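Long-range contact in xylulose kinase (Escherichia coli, PDB 2ITM), which transfers a phosphate from ATP to D-xylulose, giving D-xylulose 5-phosphate, and works as a homodimer: residues A[115-127]-A[266-278]. Numbering follows the deposited sequence.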
ATOM      1  N   SER A 115       9.911  39.892   2.254  1.00 37.98           N
ATOM      2  CA  SER A 115      10.876  38.914   2.633  1.00 34.59           C
ATOM      3  C   SER A 115      11.313  37.958   1.572  1.00 39.87           C
ATOM      4  O   SER A 115      12.455  37.679   1.487  1.00 49.39           O
ATOM      5  CB  SER A 115      10.491  38.225   3.899  1.00 33.89           C
ATOM      6  OG  SER A 115       9.895  37.005   3.628  1.00 59.90           O
ATOM      7  N   ARG A 116      10.414  37.445   0.757  1.00 47.71           N
ATOM      8  CA  ARG A 116      10.794  36.525  -0.301  1.00 40.59           C
ATOM      9  C   ARG A 116      11.619  37.239  -1.364  1.00 37.58           C
ATOM     10  O   ARG A 116      12.389  36.639  -2.037  1.00 34.19           O
ATOM     11  CB  ARG A 116       9.585  35.777  -0.899  1.00 53.68           C
ATOM     12  CG  ARG A 116       8.632  35.065   0.114  1.00 49.23           C
ATOM     13  CD  ARG A 116       7.566  34.117  -0.480  1.00 44.94           C
ATOM     14  NE  ARG A 116       6.714  33.534   0.546  1.00 74.73           N
ATOM     15  CZ  ARG A 116       5.550  32.916   0.351  1.00 87.23           C
ATOM     16  NH1 ARG A 116       5.048  32.769  -0.858  1.00109.57           N
ATOM     17  NH2 ARG A 116       4.877  32.438   1.373  1.00 52.76           N
ATOM     18  N   VAL A 117      11.451  38.538  -1.484  1.00 45.63           N
ATOM     19  CA  VAL A 117      12.207  39.320  -2.451  1.00 51.01           C
ATOM     20  C   VAL A 117      13.643  39.544  -1.983  1.00 55.39           C
ATOM     21  O   VAL A 117      14.555  39.496  -2.759  1.00 42.94           O
ATOM     22  CB  VAL A 117      11.583  40.699  -2.712  1.00 56.51           C
ATOM     23  CG1 VAL A 117      12.608  41.641  -3.121  1.00 55.05           C
ATOM     24  CG2 VAL A 117      10.583  40.638  -3.771  1.00 46.71           C
ATOM     25  N   ILE A 118      13.804  39.796  -0.698  1.00 44.84           N
ATOM     26  CA  ILE A 118      15.097  40.036  -0.109  1.00 46.86           C
ATOM     27  C   ILE A 118      15.876  38.751   0.068  1.00 44.25           C
ATOM     28  O   ILE A 118      17.015  38.727  -0.238  1.00 49.71           O
ATOM     29  CB  ILE A 118      14.972  40.777   1.249  1.00 52.41           C
ATOM     30  CG1 ILE A 118      14.221  42.094   1.125  1.00 50.92           C
ATOM     31  CG2 ILE A 118      16.294  41.071   1.858  1.00 39.77           C
ATOM     32  CD1 ILE A 118      13.839  42.636   2.418  1.00 31.87           C
ATOM     33  N   THR A 119      15.255  37.693   0.540  1.00 37.52           N
ATOM     34  CA  THR A 119      15.971  36.446   0.765  1.00 36.05           C
ATOM     35  C   THR A 119      16.081  35.563  -0.458  1.00 38.41           C
ATOM     36  O   THR A 119      16.984  34.750  -0.542  1.00 42.96           O
ATOM     37  CB  THR A 119      15.382  35.643   1.909  1.00 42.38           C
ATOM     38  OG1 THR A 119      14.081  35.188   1.551  1.00 49.71           O
ATOM     39  CG2 THR A 119      15.158  36.504   3.117  1.00 25.60           C
ATOM     40  N   GLY A 120      15.156  35.718  -1.398  1.00 45.19           N
ATOM     41  CA  GLY A 120      15.082  34.838  -2.546  1.00 27.90           C
ATOM     42  C   GLY A 120      14.513  33.491  -2.189  1.00 25.48           C
ATOM     43  O   GLY A 120      14.604  32.550  -2.951  1.00 34.34           O
ATOM     44  N   ASN A 121      13.923  33.408  -1.011  1.00 32.56           N
ATOM     45  CA  ASN A 121      13.430  32.147  -0.505  1.00 25.94           C
ATOM     46  C   ASN A 121      12.063  32.250   0.131  1.00 35.28           C
ATOM     47  O   ASN A 121      11.677  33.292   0.628  1.00 35.61           O
ATOM     48  CB  ASN A 121      14.412  31.537   0.483  1.00 30.60           C
ATOM     49  CG  ASN A 121      15.667  31.086  -0.175  1.00 36.05           C
ATOM     50  OD1 ASN A 121      16.688  31.743  -0.091  1.00 38.81           O
ATOM     51  ND2 ASN A 121      15.594  29.972  -0.855  1.00 41.31           N
ATOM     52  N   LEU A 122      11.346  31.141   0.118  1.00 43.96           N
ATOM     53  CA  LEU A 122      10.247  30.943   1.032  1.00 40.11           C
ATOM     54  C   LEU A 122      10.722  30.499   2.393  1.00 41.47           C
ATOM     55  O   LEU A 122      11.608  29.671   2.511  1.00 33.22           O
ATOM     56  CB  LEU A 122       9.244  29.942   0.468  1.00 41.84           C
ATOM     57  CG  LEU A 122       7.799  30.173   0.899  1.00 52.42           C
ATOM     58  CD1 LEU A 122       6.918  30.514  -0.277  1.00 71.44           C
ATOM     59  CD2 LEU A 122       7.247  29.002   1.680  1.00 48.72           C
ATOM     60  N   MET A 123      10.103  31.060   3.417  1.00 30.98           N
ATOM     61  CA  MET A 123      10.556  30.888   4.773  1.00 31.58           C
ATOM     62  C   MET A 123      10.252  29.488   5.265  1.00 41.50           C
ATOM     63  O   MET A 123       9.153  28.988   5.101  1.00 42.29           O
ATOM     64  CB  MET A 123       9.917  31.933   5.671  1.00 37.77           C
ATOM     65  CG  MET A 123      10.494  31.997   7.055  1.00 41.46           C
ATOM     66  SD  MET A 123      12.157  32.641   7.134  1.00 38.59           S
ATOM     67  CE  MET A 123      11.859  34.324   6.655  1.00 23.81           C
ATOM     68  N   MET A 124      11.255  28.850   5.841  1.00 35.78           N
ATOM     69  CA  MET A 124      11.115  27.516   6.370  1.00 26.22           C
ATOM     70  C   MET A 124      11.588  27.487   7.808  1.00 35.69           C
ATOM     71  O   MET A 124      12.428  28.269   8.202  1.00 24.72           O
ATOM     72  CB  MET A 124      11.945  26.540   5.558  1.00 31.85           C
ATOM     73  CG  MET A 124      11.658  26.572   4.087  1.00 53.97           C
ATOM     74  SD  MET A 124      10.243  25.569   3.633  1.00 63.62           S
ATOM     75  CE  MET A 124      11.003  23.961   3.522  1.00 83.11           C
ATOM     76  N   PRO A 125      11.033  26.568   8.578  1.00 27.45           N
ATOM     77  CA  PRO A 125      11.273  26.499  10.016  1.00 28.71           C
ATOM     78  C   PRO A 125      12.692  26.077  10.297  1.00 34.09           C
ATOM     79  O   PRO A 125      13.201  26.346  11.369  1.00 35.53           O
ATOM     80  CB  PRO A 125      10.316  25.408  10.473  1.00 24.27           C
ATOM     81  CG  PRO A 125       9.270  25.406   9.501  1.00 43.06           C
ATOM     82  CD  PRO A 125       9.820  25.848   8.188  1.00 30.49           C
ATOM     83  N   GLY A 126      13.306  25.414   9.327  1.00 30.98           N
ATOM     84  CA  GLY A 126      14.696  25.023   9.393  1.00 33.91           C
ATOM     85  C   GLY A 126      15.658  26.188   9.291  1.00 33.00           C
ATOM     86  O   GLY A 126      16.803  26.076   9.692  1.00 31.19           O
ATOM     87  N   PHE A 127      15.185  27.303   8.757  1.00 25.72           N
ATOM     88  CA  PHE A 127      16.001  28.488   8.597  1.00 14.71           C
ATOM     89  C   PHE A 127      16.185  29.242   9.900  1.00 16.38           C
ATOM     90  O   PHE A 127      15.402  29.110  10.818  1.00 31.43           O
ATOM     91  CB  PHE A 127      15.418  29.407   7.535  1.00 26.80           C
ATOM     92  CG  PHE A 127      15.349  28.798   6.166  1.00 26.23           C
ATOM     93  CD1 PHE A 127      14.634  29.412   5.159  1.00 36.93           C
ATOM     94  CD2 PHE A 127      15.999  27.622   5.880  1.00 30.50           C
ATOM     95  CE1 PHE A 127      14.564  28.865   3.913  1.00 26.74           C
ATOM     96  CE2 PHE A 127      15.932  27.072   4.645  1.00 29.32           C
ATOM     97  CZ  PHE A 127      15.213  27.687   3.657  1.00 24.65           C
ATOM     98  N   PHE A 266      21.841  36.321  -9.582  1.00 32.38           N
ATOM     99  CA  PHE A 266      20.831  35.975  -8.611  1.00 34.47           C
ATOM    100  C   PHE A 266      19.453  35.758  -9.215  1.00 45.32           C
ATOM    101  O   PHE A 266      18.926  36.611  -9.915  1.00 39.32           O
ATOM    102  CB  PHE A 266      20.777  37.013  -7.511  1.00 39.03           C
ATOM    103  CG  PHE A 266      19.690  36.785  -6.528  1.00 24.85           C
ATOM    104  CD1 PHE A 266      19.570  35.579  -5.900  1.00 38.33           C
ATOM    105  CD2 PHE A 266      18.798  37.776  -6.238  1.00 53.05           C
ATOM    106  CE1 PHE A 266      18.576  35.370  -5.003  1.00 37.58           C
ATOM    107  CE2 PHE A 266      17.808  37.570  -5.337  1.00 31.39           C
ATOM    108  CZ  PHE A 266      17.691  36.368  -4.720  1.00 37.13           C
ATOM    109  N   LEU A 267      18.880  34.597  -8.934  1.00 41.81           N
ATOM    110  CA  LEU A 267      17.563  34.234  -9.422  1.00 42.17           C
ATOM    111  C   LEU A 267      16.567  34.039  -8.281  1.00 44.54           C
ATOM    112  O   LEU A 267      16.826  33.284  -7.364  1.00 39.41           O
ATOM    113  CB  LEU A 267      17.646  32.964 -10.259  1.00 42.23           C
ATOM    114  CG  LEU A 267      18.216  33.108 -11.662  1.00 44.29           C
ATOM    115  CD1 LEU A 267      18.279  31.784 -12.339  1.00 36.46           C
ATOM    116  CD2 LEU A 267      17.366  34.065 -12.459  1.00 41.48           C
ATOM    117  N   SER A 268      15.438  34.716  -8.381  1.00 55.71           N
ATOM    118  CA  SER A 268      14.361  34.598  -7.406  1.00 56.63           C
ATOM    119  C   SER A 268      13.068  34.090  -8.044  1.00 63.30           C
ATOM    120  O   SER A 268      12.419  34.797  -8.807  1.00 62.92           O
ATOM    121  CB  SER A 268      14.111  35.946  -6.750  1.00 63.64           C
ATOM    122  OG  SER A 268      13.483  35.802  -5.496  1.00 55.73           O
ATOM    123  N   LYS A 269      12.702  32.855  -7.741  1.00 60.41           N
ATOM    124  CA  LYS A 269      11.342  32.391  -7.946  1.00 73.73           C
ATOM    125  C   LYS A 269      10.885  31.610  -6.723  1.00 69.59           C
ATOM    126  O   LYS A 269      10.888  30.386  -6.724  1.00 66.99           O
ATOM    127  CB  LYS A 269      11.252  31.509  -9.199  1.00 84.49           C
ATOM    128  CG  LYS A 269       9.894  31.526  -9.884  1.00 88.96           C
ATOM    129  CD  LYS A 269      10.011  31.419 -11.402  1.00 82.38           C
ATOM    130  CE  LYS A 269      10.180  29.973 -11.851  1.00 70.94           C
ATOM    131  NZ  LYS A 269       8.916  29.299 -12.222  1.00 43.84           N
ATOM    132  N   PRO A 270      10.496  32.335  -5.683  1.00 69.53           N
ATOM    133  CA  PRO A 270       9.899  31.736  -4.495  1.00 80.90           C
ATOM    134  C   PRO A 270       8.377  31.654  -4.633  1.00 91.09           C
ATOM    135  O   PRO A 270       7.709  32.681  -4.505  1.00 92.27           O
ATOM    136  CB  PRO A 270      10.256  32.744  -3.410  1.00 80.46           C
ATOM    137  CG  PRO A 270      10.436  34.056  -4.145  1.00 74.38           C
ATOM    138  CD  PRO A 270      10.431  33.798  -5.620  1.00 68.23           C
ATOM    139  N   GLU A 271       7.849  30.460  -4.881  1.00 84.88           N
ATOM    140  CA  GLU A 271       6.417  30.242  -4.813  1.00 82.24           C
ATOM    141  C   GLU A 271       6.104  28.772  -4.988  1.00 85.85           C
ATOM    142  O   GLU A 271       5.137  28.416  -5.661  1.00105.57           O
ATOM    143  CB  GLU A 271       5.701  31.063  -5.886  1.00 88.23           C
ATOM    144  CG  GLU A 271       6.146  32.512  -5.968  1.00 93.47           C
ATOM    145  CD  GLU A 271       7.249  32.723  -6.982  1.00108.77           C
ATOM    146  OE1 GLU A 271       7.644  31.737  -7.632  1.00 77.45           O
ATOM    147  OE2 GLU A 271       7.724  33.868  -7.131  1.00 73.04           O
ATOM    148  N   SER A 272       6.921  27.920  -4.385  1.00 69.99           N
ATOM    149  CA  SER A 272       8.095  27.392  -5.053  1.00 60.97           C
ATOM    150  C   SER A 272       8.731  26.624  -3.897  1.00 65.15           C
ATOM    151  O   SER A 272       8.246  26.653  -2.781  1.00 79.57           O
ATOM    152  CB  SER A 272       8.712  28.471  -5.946  1.00 70.56           C
ATOM    153  OG  SER A 272       9.987  28.095  -6.423  1.00 56.95           O
ATOM    154  N   ALA A 273       9.827  25.945  -4.187  1.00 59.86           N
ATOM    155  CA  ALA A 273      10.372  24.892  -3.348  1.00 63.77           C
ATOM    156  C   ALA A 273      11.752  24.820  -3.989  1.00 62.91           C
ATOM    157  O   ALA A 273      12.510  23.887  -3.759  1.00 52.88           O
ATOM    158  CB  ALA A 273       9.885  23.508  -2.998  1.00 66.21           C
ATOM    159  N   VAL A 274      12.070  25.813  -4.802  1.00 30.24           N
ATOM    160  CA  VAL A 274      13.445  26.032  -5.147  1.00 32.23           C
ATOM    161  C   VAL A 274      14.067  27.082  -4.253  1.00 26.42           C
ATOM    162  O   VAL A 274      13.534  28.160  -4.071  1.00 37.11           O
ATOM    163  CB  VAL A 274      13.609  26.372  -6.619  1.00 35.34           C
ATOM    164  CG1 VAL A 274      15.050  26.559  -6.948  1.00 43.22           C
ATOM    165  CG2 VAL A 274      13.044  25.281  -7.451  1.00 35.53           C
ATOM    166  N   HIS A 275      15.206  26.755  -3.686  1.00 25.94           N
ATOM    167  CA  HIS A 275      15.928  27.715  -2.890  1.00 32.59           C
ATOM    168  C   HIS A 275      17.037  28.425  -3.631  1.00 34.52           C
ATOM    169  O   HIS A 275      17.691  27.855  -4.479  1.00 30.06           O
ATOM    170  CB  HIS A 275      16.416  27.081  -1.612  1.00 32.63           C
ATOM    171  CG  HIS A 275      15.305  26.690  -0.705  1.00 38.69           C
ATOM    172  ND1 HIS A 275      15.174  25.425  -0.188  1.00 44.03           N
ATOM    173  CD2 HIS A 275      14.240  27.391  -0.266  1.00 37.54           C
ATOM    174  CE1 HIS A 275      14.090  25.370   0.555  1.00 41.20           C
ATOM    175  NE2 HIS A 275      13.502  26.549   0.523  1.00 57.40           N
ATOM    176  N   SER A 276      17.203  29.695  -3.299  1.00 28.83           N
ATOM    177  CA  SER A 276      18.192  30.533  -3.929  1.00 24.92           C
ATOM    178  C   SER A 276      19.111  31.150  -2.889  1.00 34.27           C
ATOM    179  O   SER A 276      18.669  31.852  -1.992  1.00 26.77           O
ATOM    180  CB  SER A 276      17.518  31.608  -4.781  1.00 36.92           C
ATOM    181  OG  SER A 276      18.460  32.454  -5.393  1.00 30.25           O
ATOM    182  N   PHE A 277      20.387  30.855  -3.008  1.00 22.65           N
ATOM    183  CA  PHE A 277      21.400  31.351  -2.098  1.00 19.18           C
ATOM    184  C   PHE A 277      22.614  31.895  -2.816  1.00 21.82           C
ATOM    185  O   PHE A 277      22.802  31.663  -4.003  1.00 29.79           O
ATOM    186  CB  PHE A 277      21.846  30.247  -1.149  1.00 27.68           C
ATOM    187  CG  PHE A 277      20.759  29.653  -0.335  1.00 16.04           C
ATOM    188  CD1 PHE A 277      20.529  28.300  -0.352  1.00 17.19           C
ATOM    189  CD2 PHE A 277      19.979  30.444   0.473  1.00 28.18           C
ATOM    190  CE1 PHE A 277      19.539  27.753   0.398  1.00 16.99           C
ATOM    191  CE2 PHE A 277      18.991  29.897   1.237  1.00 24.73           C
ATOM    192  CZ  PHE A 277      18.772  28.552   1.207  1.00 25.65           C
ATOM    193  N   CYS A 278      23.464  32.590  -2.077  1.00 24.31           N
ATOM    194  CA  CYS A 278      24.808  32.857  -2.533  1.00 20.22           C
ATOM    195  C   CYS A 278      25.608  31.563  -2.629  1.00 21.43           C
ATOM    196  O   CYS A 278      25.391  30.644  -1.868  1.00 25.60           O
ATOM    197  CB  CYS A 278      25.503  33.881  -1.628  1.00 24.53           C
ATOM    198  SG  CYS A 278      24.725  35.495  -1.502  1.00 29.91           S
TER
HETATM  199  O   HOH W   1      11.968  29.178  -1.917  1.00 32.49           O
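S276, whose CB lies 3.6 Å from the carbonyl O of G120, donates through OG to O of L267 at 2.7 Å. With OG anti to the backbone N (chi1 179°), the hydroxyl reaches the carbonyl of L267, tying the start of 266-278 to its closing strand. G120, the first residue past helix 115-119, has positive phi, and its CA meets the rim of the F266 ring, in plane, 3.7 Å from CZ; a CB there would collide with that ring. Beside it the N121 amide lies against the backbone of S276, with the rings of H275 and F277 next to it, its plane turned 50° from the imidazole. Replacing N121 by alanine removes the amide, and N and O of S276 would probably lose the group that faces them, with a gap left beside the two rings. Water 1 spans the same seam, accepting from N of L122 and donating to O of V274, both at 2.9 Å. Farther out, CG of the poorly ordered P270 lies 3.8 Å from CB of R116, whose guanidinium is engaged by E109 in a salt bridge. F127 sends its CZ edge over one face of H275 in a T-shaped stack, ring centroids 5.4 Å apart and planes at 69°, while CB of M124 covers a face of F127. F127 also meets the substrate-binding H78, and F277 lies close to the bound D-xylulose. The contact thus joins a loop of the N-terminal FGGY region to strand 275-278, an edge strand of the C-terminal region's sheet, beside the sugar site in the interdomain cleft of this actin-like kinase fold.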